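Local coordinates for nucleoporin NUP82 (Chaetomium thermophilum, PDB 5CWW), which probably serves as a structural component of the nuclear pore complex and may offer docking sites to transiently associated transport factors, at residues Ile49-Thr54 and Ala564-Asp569; Ser123-Phe128 and Glu347-Ala352; Phe259-Ser264 and Tyr393-Lys398; Thr472-Asp477 and Gln545-Asp550. One frame throughout, in Å; residues are numbered along the deposited sequence.

Contact 1. Residues Ile49-Thr54 and Ala564-Asp569; sequences IARRGT and AATSID
Arg51 folded over Thr566 and Ile568 joins two edge strands of neighbouring sheets in the N-terminal beta-propeller domain, strand 49-52 from the first sheet along the chain and 566-569 from the last. Across these two segments the first and last sheets meet by side-chain packing and a water bridge, consistent with closure of the propeller ring. The two short axes come within 7.9 Å and run 22° from parallel. Arg51 CG sits between the backbone N and the carbonyl carbon (chi1 67°), and the chain then bends at chi3. The aliphatic part settles on the threonine methyl, with Arg51 CD 3.4 Å from Thr566 CG2. Farther out, the Arg51 and Ile568 side chains run antiparallel alongside one another, Arg51 NE standing 3.5 Å from Ile568 CG1. The guanidinium is held from the loop just past its own strand, because Arg51 NH2 donates to Gly53 O at 2.7 Å, and a weak bond from NE to the same oxygen adds grip. At the other end Ile49 CG2 meets Thr566 OG1 at 3.5 Å, and a water bridges the backbones, accepting from Ile49 N and donating to Ala564 O, each 2.9 Å away. Ile49 and Ile568 pack on strand 576-580, while Ala564 and Ser567 turn to strands 491-494 and 501-506, consistent with the last sheet lying between the first and the one that holds those strands.

Contact 2. Residues Ser123-Phe128 and Glu347-Ala352; sequences SPNQDF and EATGEA
Thr349 sets OG1 between its backbone N and carbonyl carbon (chi1 75°), which leaves CG2 anti to the carbonyl carbon, and the two branches thereby serve different partners, Asn125 and Asp127. The hydroxyl oxygen, Thr349 OG1, lies 3.5 Å from Asn125 CB, and the methyl, Thr349 CG2, approaches Asp127 OD2 to 3.4 Å. The contact illustrates how two turns can meet at a surface through van der Waals touches alone: each loop holds a type I turn, Ser123 to Gln126 and Glu347 to Gly350, and the first is closed by Gln126 N bonding to Ser123 O at 3.0 Å. The polar ends look elsewhere. Asp127 OD2 is hydrogen-bonded to His188, and Asn125 ND2 makes a weak bond to Asn186 O. Glu347 OE2 comes no nearer than 4.2 Å to Asn125 OD1, with the carboxylate and amide planes 68° apart. The first turn links strands 119-122 and 128-132 of one propeller sheet and leans on Trp180 of strand 175-180 in the next; the second lies between strands 343-345 and 354-358, within the long excursion that separates strand 281-284 from strand 369-370.

Contact 3. Residues Phe259-Ser264 and Tyr393-Lys398; sequences FPTRDS and YVIGEK
Thr261 and Tyr393 cross at about a right angle where two adjacent sheets of the beta-propeller meet, the loop after strand 254-258 lying against the end of edge strand 389-395. The threonine methyl, CG2, comes obliquely to the phenol at 3.5 Å from Tyr393 OH, whose hydroxyl is hydrogen-bonded to Pro499 O. The other branch of the same residue, Thr261 OG1, turns to the strand's end and takes a weak bond from Gly396 N. Pro260 and Val394 instead sit abreast with a common heading, Pro260 CG 4.1 Å from Val394 CG1, and both pack on Trp273. Backbone bonds fix this pairing: Thr261 N donates to Val394 O at 3.3 Å, and a water joins Phe259 O to Val394 N. Gly396 suits the close fit, since a CB there would run into Pro260 CB. Beyond it the Lys398 chain bends twice, and chi4 of 61° swings NZ back to the loop, where it donates to Asp263 O. The same Lys398 NZ lies 4.8 Å from Asp263 OD2. An alanine at Lys398 would probably leave Asp263 O without this donor and the Asp263 carboxylate without a nearby positive charge. In the bond itself Lys398 NZ stands 2.9 Å from Asp263 O, 55° out of the carbonyl plane.

Contact 4. Residues Thr472-Asp477 and Gln545-Asp550; sequences TFQTFD and QGSERD
Phe476 and Arg549, whose CA atoms lie 9.3 Å apart, belong to touching stretches, Phe473-Phe476 and Gln545-Arg549, that run 46° from each other, a separation that side chains alone span. Gln474 does so fully extended, CG anti to the backbone N and the chain straight beyond. Its OE1 accepts a bond from Ser547 OG at 2.7 Å, the hydroxyl standing above the amide carbonyl plane by 46°. The amide nitrogen meets Arg549 tip to tip, but two donors face each other there, and the amide and guanidinium planes are almost perpendicular. A leucine in place of Gln474 would probably leave the Ser547 hydroxyl, bound in a largely buried spot, without its acceptor. This joint lies between two adjacent sheets of the beta-propeller, near the C-terminal end of strand 469-476, where Phe473 and Gln474 both face Ile439 in a classic beta bulge. Thr475 and Phe476 pair in a parallel ladder with a strand of another protein's chain, so the sheet continues across that interface. The side chains of Phe476 and Arg549 overlap with opposed headings. The guanidinium of Arg549 lies flat on the Phe476 ring as a cation-pi stack, CZ 4.5 Å from the ring centroid with the planes 22° apart. Arg549 CD sits over the same face in a CH-pi contact, close to the rim at 3.2 Å from Phe476 CD1. A weak bond from Arg549 NH2 to Ser547 O, 3.0 Å long, steadies the guanidinium. Phe473 turns its ring edge to Gly546, CZ 4.3 Å from CA, and stacks on Trp518.

Overall arrangement
The four contacts sample different joints of one propeller. Contacts 1 and 2 have centres about 18 Å apart and touch directly: Arg52 NH1 probably donates to Gln126 O at 3.0 Å. Contacts 3 and 4 lie about 19 Å apart between centres and both reach the same sheet, contact 3 at strand 389-395 and contact 4 at strand 469-476. Contacts 2 and 3 alternate along the chain, and their nearest atoms are about 6 Å apart without touching. Contacts 2 and 4 are the most distant pair, about 36 Å between centres, on opposite sides of the chain's centre. Of the four, contact 4 alone has its segments touched by another protein's chain.

Contact 1. Residues Ile49-Thr54 and Ala564-Asp569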
loop_
_atom_site.group_PDB
_atom_site.type_symbol
_atom_site.label_atom_id
_atom_site.label_comp_id
_atom_site.label_asym_id
_atom_site.label_seq_id
_atom_site.Cartn_x
_atom_site.Cartn_y
_atom_site.Cartn_z
ATOM N N ILE B 49 14.929 -6.142 -9.472
ATOM C CA ILE B 49 15.276 -7.562 -9.515
ATOM C C ILE B 49 14.114 -8.409 -9.009
ATOM O O ILE B 49 13.549 -8.141 -7.948
ATOM C CB ILE B 49 16.536 -7.878 -8.680
ATOM C CG1 ILE B 49 17.729 -7.062 -9.187
ATOM C CG2 ILE B 49 16.858 -9.371 -8.748
ATOM C CD1 ILE B 49 18.989 -7.202 -8.345
ATOM N N ALA B 50 13.766 -9.427 -9.788
ATOM C CA ALA B 50 12.748 -10.402 -9.410
ATOM C C ALA B 50 13.276 -11.798 -9.713
ATOM O O ALA B 50 14.238 -11.940 -10.464
ATOM C CB ALA B 50 11.448 -10.141 -10.155
ATOM N N ARG B 51 12.650 -12.823 -9.139
ATOM C CA ARG B 51 13.167 -14.181 -9.267
ATOM C C ARG B 51 12.095 -15.258 -9.241
ATOM O O ARG B 51 10.981 -15.044 -8.763
ATOM C CB ARG B 51 14.158 -14.475 -8.137
ATOM C CG ARG B 51 13.508 -14.531 -6.755
ATOM C CD ARG B 51 14.475 -15.028 -5.708
ATOM N NE ARG B 51 14.701 -16.471 -5.793
ATOM C CZ ARG B 51 14.009 -17.394 -5.126
ATOM N NH1 ARG B 51 13.018 -17.047 -4.315
ATOM N NH2 ARG B 51 14.306 -18.677 -5.280
ATOM N N ARG B 52 12.466 -16.423 -9.758
ATOM C CA ARG B 52 11.701 -17.647 -9.581
ATOM C C ARG B 52 12.705 -18.792 -9.579
ATOM O O ARG B 52 13.458 -18.967 -10.538
ATOM C CB ARG B 52 10.644 -17.817 -10.677
ATOM C CG ARG B 52 11.181 -17.828 -12.100
ATOM C CD ARG B 52 10.055 -17.985 -13.111
ATOM N NE ARG B 52 10.558 -18.266 -14.452
ATOM C CZ ARG B 52 9.788 -18.537 -15.501
ATOM N NH1 ARG B 52 8.466 -18.563 -15.375
ATOM N NH2 ARG B 52 10.337 -18.784 -16.682
ATOM N N GLY B 53 12.729 -19.559 -8.495
ATOM C CA GLY B 53 13.759 -20.565 -8.313
ATOM C C GLY B 53 15.132 -19.925 -8.419
ATOM O O GLY B 53 15.430 -18.966 -7.706
ATOM N N THR B 54 15.958 -20.439 -9.325
ATOM C CA THR B 54 17.300 -19.905 -9.540
ATOM C C THR B 54 17.348 -18.900 -10.693
ATOM O O THR B 54 18.406 -18.348 -10.996
ATOM C CB THR B 54 18.310 -21.032 -9.821
ATOM O OG1 THR B 54 17.878 -21.801 -10.950
ATOM C CG2 THR B 54 18.439 -21.939 -8.609
ATOM N N ALA B 564 16.375 -3.444 -4.799
ATOM C CA ALA B 564 15.835 -4.048 -3.587
ATOM C C ALA B 564 16.357 -5.468 -3.427
ATOM O O ALA B 564 16.331 -6.256 -4.373
ATOM C CB ALA B 564 14.318 -4.042 -3.620
ATOM N N ALA B 565 16.839 -5.777 -2.226
ATOM C CA ALA B 565 17.444 -7.070 -1.939
ATOM C C ALA B 565 16.495 -8.212 -2.279
ATOM O O ALA B 565 15.307 -8.156 -1.970
ATOM C CB ALA B 565 17.854 -7.144 -0.477
ATOM N N THR B 566 17.031 -9.242 -2.923
ATOM C CA THR B 566 16.258 -10.422 -3.285
ATOM C C THR B 566 16.858 -11.648 -2.611
ATOM O O THR B 566 17.982 -12.047 -2.916
ATOM C CB THR B 566 16.228 -10.632 -4.809
ATOM O OG1 THR B 566 15.774 -9.431 -5.450
ATOM C CG2 THR B 566 15.305 -11.783 -5.176
ATOM N N SER B 567 16.108 -12.235 -1.684
ATOM C CA SER B 567 16.584 -13.388 -0.933
ATOM C C SER B 567 16.367 -14.679 -1.714
ATOM O O SER B 567 15.288 -14.915 -2.259
ATOM C CB SER B 567 15.882 -13.471 0.425
ATOM O OG SER B 567 16.462 -14.483 1.231
ATOM N N ILE B 568 17.405 -15.507 -1.760
ATOM C CA ILE B 568 17.360 -16.782 -2.471
ATOM C C ILE B 568 17.931 -17.896 -1.606
ATOM O O ILE B 568 19.006 -17.750 -1.025
ATOM C CB ILE B 568 18.142 -16.718 -3.797
ATOM C CG1 ILE B 568 17.778 -15.431 -4.546
ATOM C CG2 ILE B 568 17.863 -17.970 -4.630
ATOM C CD1 ILE B 568 18.250 -15.360 -5.993
ATOM N N ASP B 569 17.200 -19.003 -1.518
ATOM C CA ASP B 569 17.643 -20.165 -0.756
ATOM C C ASP B 569 17.510 -21.422 -1.602
ATOM O O ASP B 569 16.500 -22.122 -1.536
ATOM C CB ASP B 569 16.841 -20.311 0.540
ATOM C CG ASP B 569 17.331 -21.464 1.403
ATOM O OD1 ASP B 569 18.545 -21.752 1.381
ATOM O OD2 ASP B 569 16.501 -22.084 2.102
HETATM O O HOH W 1 14.467 -5.813 -6.616
#

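Contact 2. Residues Ser123-Phe128 and Glu347-Ala352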
loop_
_atom_site.group_PDB
_atom_site.type_symbol
_atom_site.label_atom_id
_atom_site.label_comp_id
_atom_site.label_asym_id
_atom_site.label_seq_id
_atom_site.Cartn_x
_atom_site.Cartn_y
_atom_site.Cartn_z
ATOM N N SER B 123 4.555 -12.980 -9.849
ATOM C CA SER B 123 3.259 -13.473 -9.397
ATOM C C SER B 123 3.466 -14.717 -8.537
ATOM O O SER B 123 4.546 -15.303 -8.554
ATOM C CB SER B 123 2.352 -13.774 -10.592
ATOM O OG SER B 123 2.811 -14.900 -11.315
ATOM N N PRO B 124 2.434 -15.126 -7.778
ATOM C CA PRO B 124 2.557 -16.261 -6.851
ATOM C C PRO B 124 3.029 -17.557 -7.510
ATOM O O PRO B 124 3.934 -18.206 -6.989
ATOM C CB PRO B 124 1.134 -16.421 -6.305
ATOM C CG PRO B 124 0.537 -15.066 -6.421
ATOM C CD PRO B 124 1.113 -14.483 -7.677
ATOM N N ASN B 125 2.424 -17.923 -8.635
ATOM C CA ASN B 125 2.797 -19.144 -9.340
ATOM C C ASN B 125 3.920 -18.906 -10.348
ATOM O O ASN B 125 4.298 -19.808 -11.094
ATOM C CB ASN B 125 1.575 -19.738 -10.036
ATOM C CG ASN B 125 0.499 -20.159 -9.054
ATOM O OD1 ASN B 125 0.796 -20.605 -7.945
ATOM N ND2 ASN B 125 -0.759 -20.011 -9.452
ATOM N N GLN B 126 4.439 -17.680 -10.363
ATOM C CA GLN B 126 5.655 -17.348 -11.102
ATOM C C GLN B 126 5.509 -17.545 -12.610
ATOM O O GLN B 126 6.468 -17.911 -13.289
ATOM C CB GLN B 126 6.826 -18.189 -10.577
ATOM C CG GLN B 126 7.053 -18.047 -9.079
ATOM C CD GLN B 126 8.193 -18.906 -8.569
ATOM O OE1 GLN B 126 8.434 -20.007 -9.068
ATOM N NE2 GLN B 126 8.905 -18.406 -7.564
ATOM N N ASP B 127 4.308 -17.293 -13.125
ATOM C CA ASP B 127 4.055 -17.356 -14.562
ATOM C C ASP B 127 3.835 -15.960 -15.148
ATOM O O ASP B 127 4.085 -15.738 -16.333
ATOM C CB ASP B 127 2.847 -18.252 -14.855
ATOM C CG ASP B 127 1.651 -17.932 -13.978
ATOM O OD1 ASP B 127 1.809 -17.172 -12.996
ATOM O OD2 ASP B 127 0.553 -18.449 -14.265
ATOM N N PHE B 128 3.375 -15.026 -14.315
ATOM C CA PHE B 128 3.203 -13.630 -14.722
ATOM C C PHE B 128 4.195 -12.721 -14.001
ATOM O O PHE B 128 4.535 -12.953 -12.839
ATOM C CB PHE B 128 1.778 -13.136 -14.433
ATOM C CG PHE B 128 0.706 -13.783 -15.273
ATOM C CD1 PHE B 128 1.011 -14.740 -16.226
ATOM C CD2 PHE B 128 -0.620 -13.411 -15.109
ATOM C CE1 PHE B 128 0.015 -15.322 -16.988
ATOM C CE2 PHE B 128 -1.618 -13.986 -15.869
ATOM C CZ PHE B 128 -1.300 -14.942 -16.810
ATOM N N GLU B 347 -5.289 -25.864 -12.269
ATOM C CA GLU B 347 -4.232 -24.924 -11.940
ATOM C C GLU B 347 -3.442 -24.581 -13.198
ATOM O O GLU B 347 -3.020 -25.473 -13.935
ATOM C CB GLU B 347 -3.330 -25.523 -10.864
ATOM C CG GLU B 347 -2.290 -24.573 -10.292
ATOM C CD GLU B 347 -1.613 -25.131 -9.053
ATOM O OE1 GLU B 347 -1.715 -26.354 -8.815
ATOM O OE2 GLU B 347 -0.982 -24.346 -8.315
ATOM N N ALA B 348 -3.259 -23.287 -13.443
ATOM C CA ALA B 348 -2.616 -22.812 -14.666
ATOM C C ALA B 348 -1.209 -23.380 -14.820
ATOM O O ALA B 348 -0.821 -23.814 -15.905
ATOM C CB ALA B 348 -2.574 -21.295 -14.675
ATOM N N THR B 349 -0.452 -23.367 -13.727
ATOM C CA THR B 349 0.895 -23.924 -13.704
ATOM C C THR B 349 0.905 -25.181 -12.851
ATOM O O THR B 349 1.904 -25.486 -12.197
ATOM C CB THR B 349 1.921 -22.928 -13.134
ATOM O OG1 THR B 349 1.770 -22.846 -11.711
ATOM C CG2 THR B 349 1.738 -21.549 -13.748
ATOM N N GLY B 350 -0.209 -25.908 -12.861
ATOM C CA GLY B 350 -0.386 -27.013 -11.943
ATOM C C GLY B 350 -1.033 -28.275 -12.471
ATOM O O GLY B 350 -1.536 -28.357 -13.591
ATOM N N GLU B 351 -1.002 -29.259 -11.586
ATOM C CA GLU B 351 -1.559 -30.594 -11.759
ATOM C C GLU B 351 -2.636 -30.915 -10.729
ATOM O O GLU B 351 -2.862 -32.086 -10.413
ATOM C CB GLU B 351 -0.461 -31.651 -11.707
ATOM C CG GLU B 351 0.724 -31.394 -12.646
ATOM C CD GLU B 351 1.633 -30.266 -12.197
ATOM O OE1 GLU B 351 1.398 -29.702 -11.109
ATOM O OE2 GLU B 351 2.584 -29.943 -12.940
ATOM N N ALA B 352 -3.298 -29.891 -10.197
ATOM C CA ALA B 352 -4.316 -30.120 -9.180
ATOM C C ALA B 352 -5.362 -29.016 -9.088
ATOM O O ALA B 352 -5.080 -27.822 -9.184
ATOM C CB ALA B 352 -3.646 -30.297 -7.826
#

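Contact 3. Residues Phe259-Ser264 and Tyr393-Lys398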
loop_
_atom_site.group_PDB
_atom_site.type_symbol
_atom_site.label_atom_id
_atom_site.label_comp_id
_atom_site.label_asym_id
_atom_site.label_seq_id
_atom_site.Cartn_x
_atom_site.Cartn_y
_atom_site.Cartn_z
ATOM N N PHE B 259 -0.075 -6.819 1.002
ATOM C CA PHE B 259 -0.846 -7.837 1.694
ATOM C C PHE B 259 0.083 -8.523 2.681
ATOM O O PHE B 259 1.300 -8.528 2.482
ATOM C CB PHE B 259 -1.434 -8.861 0.723
ATOM C CG PHE B 259 -2.616 -8.359 -0.049
ATOM C CD1 PHE B 259 -3.850 -8.219 0.563
ATOM C CD2 PHE B 259 -2.499 -8.040 -1.390
ATOM C CE1 PHE B 259 -4.945 -7.756 -0.145
ATOM C CE2 PHE B 259 -3.592 -7.579 -2.106
ATOM C CZ PHE B 259 -4.817 -7.437 -1.479
ATOM N N PRO B 260 -0.476 -9.101 3.752
ATOM C CA PRO B 260 0.397 -9.888 4.616
ATOM C C PRO B 260 1.052 -11.027 3.857
ATOM O O PRO B 260 0.500 -11.515 2.866
ATOM C CB PRO B 260 -0.556 -10.416 5.690
ATOM C CG PRO B 260 -1.599 -9.371 5.781
ATOM C CD PRO B 260 -1.801 -8.897 4.361
ATOM N N THR B 261 2.242 -11.401 4.313
ATOM C CA THR B 261 2.908 -12.620 3.885
ATOM C C THR B 261 1.895 -13.755 3.934
ATOM O O THR B 261 1.102 -13.826 4.871
ATOM C CB THR B 261 4.109 -12.934 4.792
ATOM O OG1 THR B 261 3.662 -13.024 6.151
ATOM C CG2 THR B 261 5.159 -11.837 4.691
ATOM N N ARG B 262 1.895 -14.639 2.941
ATOM C CA ARG B 262 0.861 -15.667 2.902
ATOM C C ARG B 262 1.151 -16.728 3.956
ATOM O O ARG B 262 2.019 -16.543 4.810
ATOM C CB ARG B 262 0.757 -16.311 1.518
ATOM C CG ARG B 262 -0.666 -16.750 1.161
ATOM C CD ARG B 262 -0.691 -17.898 0.163
ATOM N NE ARG B 262 -2.054 -18.351 -0.107
ATOM C CZ ARG B 262 -2.372 -19.315 -0.967
ATOM N NH1 ARG B 262 -1.425 -19.941 -1.653
ATOM N NH2 ARG B 262 -3.643 -19.655 -1.144
ATOM N N ASP B 263 0.423 -17.836 3.888
ATOM C CA ASP B 263 0.373 -18.799 4.981
ATOM C C ASP B 263 -0.125 -18.109 6.255
ATOM O O ASP B 263 0.108 -18.590 7.362
ATOM C CB ASP B 263 1.746 -19.437 5.216
ATOM C CG ASP B 263 2.393 -19.916 3.930
ATOM O OD1 ASP B 263 1.662 -20.157 2.945
ATOM O OD2 ASP B 263 3.635 -20.049 3.902
ATOM N N SER B 264 -0.817 -16.981 6.086
ATOM C CA SER B 264 -1.369 -16.237 7.212
ATOM C C SER B 264 -2.801 -16.674 7.461
ATOM O O SER B 264 -3.506 -17.069 6.537
ATOM C CB SER B 264 -1.316 -14.731 6.956
ATOM O OG SER B 264 0.019 -14.284 6.811
ATOM N N TYR B 393 5.717 -3.280 5.551
ATOM C CA TYR B 393 5.879 -4.723 5.429
ATOM C C TYR B 393 5.169 -5.410 6.582
ATOM O O TYR B 393 5.489 -5.174 7.746
ATOM C CB TYR B 393 7.360 -5.100 5.407
ATOM C CG TYR B 393 7.613 -6.589 5.451
ATOM C CD1 TYR B 393 7.354 -7.389 4.348
ATOM C CD2 TYR B 393 8.121 -7.191 6.594
ATOM C CE1 TYR B 393 7.587 -8.751 4.384
ATOM C CE2 TYR B 393 8.359 -8.551 6.639
ATOM C CZ TYR B 393 8.090 -9.326 5.531
ATOM O OH TYR B 393 8.326 -10.678 5.576
ATOM N N VAL B 394 4.191 -6.246 6.251
ATOM C CA VAL B 394 3.332 -6.854 7.255
ATOM C C VAL B 394 3.485 -8.367 7.288
ATOM O O VAL B 394 3.322 -9.044 6.276
ATOM C CB VAL B 394 1.856 -6.509 7.007
ATOM C CG1 VAL B 394 0.972 -7.095 8.109
ATOM C CG2 VAL B 394 1.678 -5.000 6.936
ATOM N N ILE B 395 3.803 -8.884 8.468
ATOM C CA ILE B 395 3.851 -10.318 8.696
ATOM C C ILE B 395 2.530 -10.731 9.326
ATOM O O ILE B 395 2.253 -10.402 10.481
ATOM C CB ILE B 395 5.027 -10.709 9.602
ATOM C CG1 ILE B 395 6.333 -10.140 9.044
ATOM C CG2 ILE B 395 5.121 -12.225 9.721
ATOM C CD1 ILE B 395 7.479 -10.164 10.018
ATOM N N GLY B 396 1.711 -11.442 8.561
ATOM C CA GLY B 396 0.387 -11.813 9.019
ATOM C C GLY B 396 0.429 -12.791 10.175
ATOM O O GLY B 396 1.358 -13.592 10.293
ATOM N N GLU B 397 -0.578 -12.713 11.038
ATOM C CA GLU B 397 -0.769 -13.703 12.087
ATOM C C GLU B 397 -0.801 -15.088 11.463
ATOM O O GLU B 397 -1.277 -15.252 10.340
ATOM C CB GLU B 397 -2.063 -13.440 12.854
ATOM C CG GLU B 397 -3.297 -13.361 11.956
ATOM C CD GLU B 397 -4.595 -13.536 12.714
ATOM O OE1 GLU B 397 -4.678 -14.453 13.557
ATOM O OE2 GLU B 397 -5.535 -12.760 12.459
ATOM N N LYS B 398 -0.297 -16.080 12.188
ATOM C CA LYS B 398 -0.325 -17.454 11.707
ATOM C C LYS B 398 -1.379 -18.241 12.477
ATOM O O LYS B 398 -1.621 -17.958 13.651
ATOM C CB LYS B 398 1.051 -18.103 11.852
ATOM C CG LYS B 398 2.160 -17.351 11.126
ATOM C CD LYS B 398 3.375 -18.233 10.860
ATOM C CE LYS B 398 3.126 -19.226 9.728
ATOM N NZ LYS B 398 2.827 -18.552 8.431
HETATM O O HOH W 2 3.763 -7.894 3.740
#

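Contact 4. Residues Thr472-Asp477 and Gln545-Asp550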
loop_
_atom_site.group_PDB
_atom_site.type_symbol
_atom_site.label_atom_id
_atom_site.label_comp_id
_atom_site.label_asym_id
_atom_site.label_seq_id
_atom_site.Cartn_x
_atom_site.Cartn_y
_atom_site.Cartn_z
ATOM N N THR B 472 3.362 0.016 19.395
ATOM C CA THR B 472 4.755 0.172 19.009
ATOM C C THR B 472 5.624 -0.652 19.949
ATOM O O THR B 472 5.737 -0.340 21.133
ATOM C CB THR B 472 5.206 1.645 19.050
ATOM O OG1 THR B 472 4.269 2.459 18.333
ATOM C CG2 THR B 472 6.586 1.803 18.430
ATOM N N PHE B 473 6.227 -1.710 19.420
ATOM C CA PHE B 473 7.060 -2.589 20.227
ATOM C C PHE B 473 8.506 -2.117 20.243
ATOM O O PHE B 473 9.162 -2.133 21.284
ATOM C CB PHE B 473 6.997 -4.025 19.710
ATOM C CG PHE B 473 8.106 -4.889 20.230
ATOM C CD1 PHE B 473 8.121 -5.295 21.553
ATOM C CD2 PHE B 473 9.143 -5.279 19.400
ATOM C CE1 PHE B 473 9.150 -6.079 22.040
ATOM C CE2 PHE B 473 10.173 -6.066 19.879
ATOM C CZ PHE B 473 10.178 -6.463 21.200
ATOM N N GLN B 474 8.995 -1.687 19.085
ATOM C CA GLN B 474 10.390 -1.300 18.951
ATOM C C GLN B 474 10.598 -0.348 17.775
ATOM O O GLN B 474 9.905 -0.430 16.760
ATOM C CB GLN B 474 11.259 -2.550 18.791
ATOM C CG GLN B 474 12.741 -2.274 18.671
ATOM C CD GLN B 474 13.559 -3.550 18.601
ATOM O OE1 GLN B 474 13.028 -4.628 18.331
ATOM N NE2 GLN B 474 14.858 -3.434 18.850
ATOM N N THR B 475 11.560 0.555 17.933
ATOM C CA THR B 475 11.928 1.501 16.889
ATOM C C THR B 475 13.443 1.626 16.860
ATOM O O THR B 475 14.062 1.846 17.898
ATOM C CB THR B 475 11.304 2.893 17.127
ATOM O OG1 THR B 475 9.894 2.764 17.348
ATOM C CG2 THR B 475 11.551 3.812 15.936
ATOM N N PHE B 476 14.046 1.485 15.684
ATOM C CA PHE B 476 15.495 1.602 15.575
ATOM C C PHE B 476 15.944 2.134 14.218
ATOM O O PHE B 476 15.294 1.901 13.198
ATOM C CB PHE B 476 16.156 0.244 15.842
ATOM C CG PHE B 476 15.667 -0.862 14.944
ATOM C CD1 PHE B 476 16.234 -1.062 13.696
ATOM C CD2 PHE B 476 14.648 -1.707 15.354
ATOM C CE1 PHE B 476 15.792 -2.081 12.873
ATOM C CE2 PHE B 476 14.202 -2.728 14.534
ATOM C CZ PHE B 476 14.774 -2.913 13.292
ATOM N N ASP B 477 17.062 2.853 14.221
ATOM C CA ASP B 477 17.686 3.319 12.989
ATOM C C ASP B 477 18.348 2.165 12.249
ATOM O O ASP B 477 18.744 1.170 12.859
ATOM C CB ASP B 477 18.731 4.403 13.278
ATOM C CG ASP B 477 18.112 5.739 13.651
ATOM O OD1 ASP B 477 17.004 6.050 13.166
ATOM O OD2 ASP B 477 18.751 6.491 14.417
ATOM N N GLN B 545 16.085 -7.772 24.248
ATOM C CA GLN B 545 16.458 -6.858 23.172
ATOM C C GLN B 545 15.596 -7.070 21.930
ATOM O O GLN B 545 15.591 -6.240 21.020
ATOM C CB GLN B 545 17.935 -7.032 22.812
ATOM C CG GLN B 545 18.885 -6.827 23.979
ATOM C CD GLN B 545 20.338 -6.787 23.547
ATOM O OE1 GLN B 545 21.159 -7.574 24.016
ATOM N NE2 GLN B 545 20.663 -5.866 22.647
ATOM N N GLY B 546 14.869 -8.182 21.897
ATOM C CA GLY B 546 13.944 -8.451 20.812
ATOM C C GLY B 546 14.640 -8.729 19.496
ATOM O O GLY B 546 15.446 -9.653 19.386
ATOM N N SER B 547 14.322 -7.919 18.491
ATOM C CA SER B 547 14.822 -8.136 17.139
ATOM C C SER B 547 16.323 -7.892 17.034
ATOM O O SER B 547 16.880 -7.073 17.765
ATOM C CB SER B 547 14.088 -7.227 16.151
ATOM O OG SER B 547 14.450 -5.871 16.348
ATOM N N GLU B 548 16.970 -8.612 16.120
ATOM C CA GLU B 548 18.383 -8.397 15.830
ATOM C C GLU B 548 18.544 -7.755 14.459
ATOM O O GLU B 548 17.728 -7.967 13.561
ATOM C CB GLU B 548 19.161 -9.715 15.891
ATOM C CG GLU B 548 18.803 -10.710 14.794
ATOM C CD GLU B 548 19.646 -11.970 14.850
ATOM O OE1 GLU B 548 20.261 -12.238 15.906
ATOM O OE2 GLU B 548 19.697 -12.692 13.831
ATOM N N ARG B 549 19.604 -6.970 14.305
ATOM C CA ARG B 549 19.872 -6.267 13.060
ATOM C C ARG B 549 21.370 -6.217 12.800
ATOM O O ARG B 549 22.161 -5.974 13.713
ATOM C CB ARG B 549 19.291 -4.853 13.100
ATOM C CG ARG B 549 19.673 -4.058 14.338
ATOM C CD ARG B 549 18.633 -3.003 14.672
ATOM N NE ARG B 549 18.766 -2.528 16.047
ATOM C CZ ARG B 549 18.286 -3.165 17.112
ATOM N NH1 ARG B 549 18.460 -2.653 18.322
ATOM N NH2 ARG B 549 17.635 -4.312 16.975
ATOM N N ASP B 550 21.757 -6.453 11.552
ATOM C CA ASP B 550 23.163 -6.438 11.177
ATOM C C ASP B 550 23.335 -5.966 9.741
ATOM O O ASP B 550 22.660 -6.453 8.833
ATOM C CB ASP B 550 23.777 -7.827 11.347
ATOM C CG ASP B 550 25.261 -7.847 11.044
ATOM O OD1 ASP B 550 26.056 -7.491 11.939
ATOM O OD2 ASP B 550 25.632 -8.219 9.910
#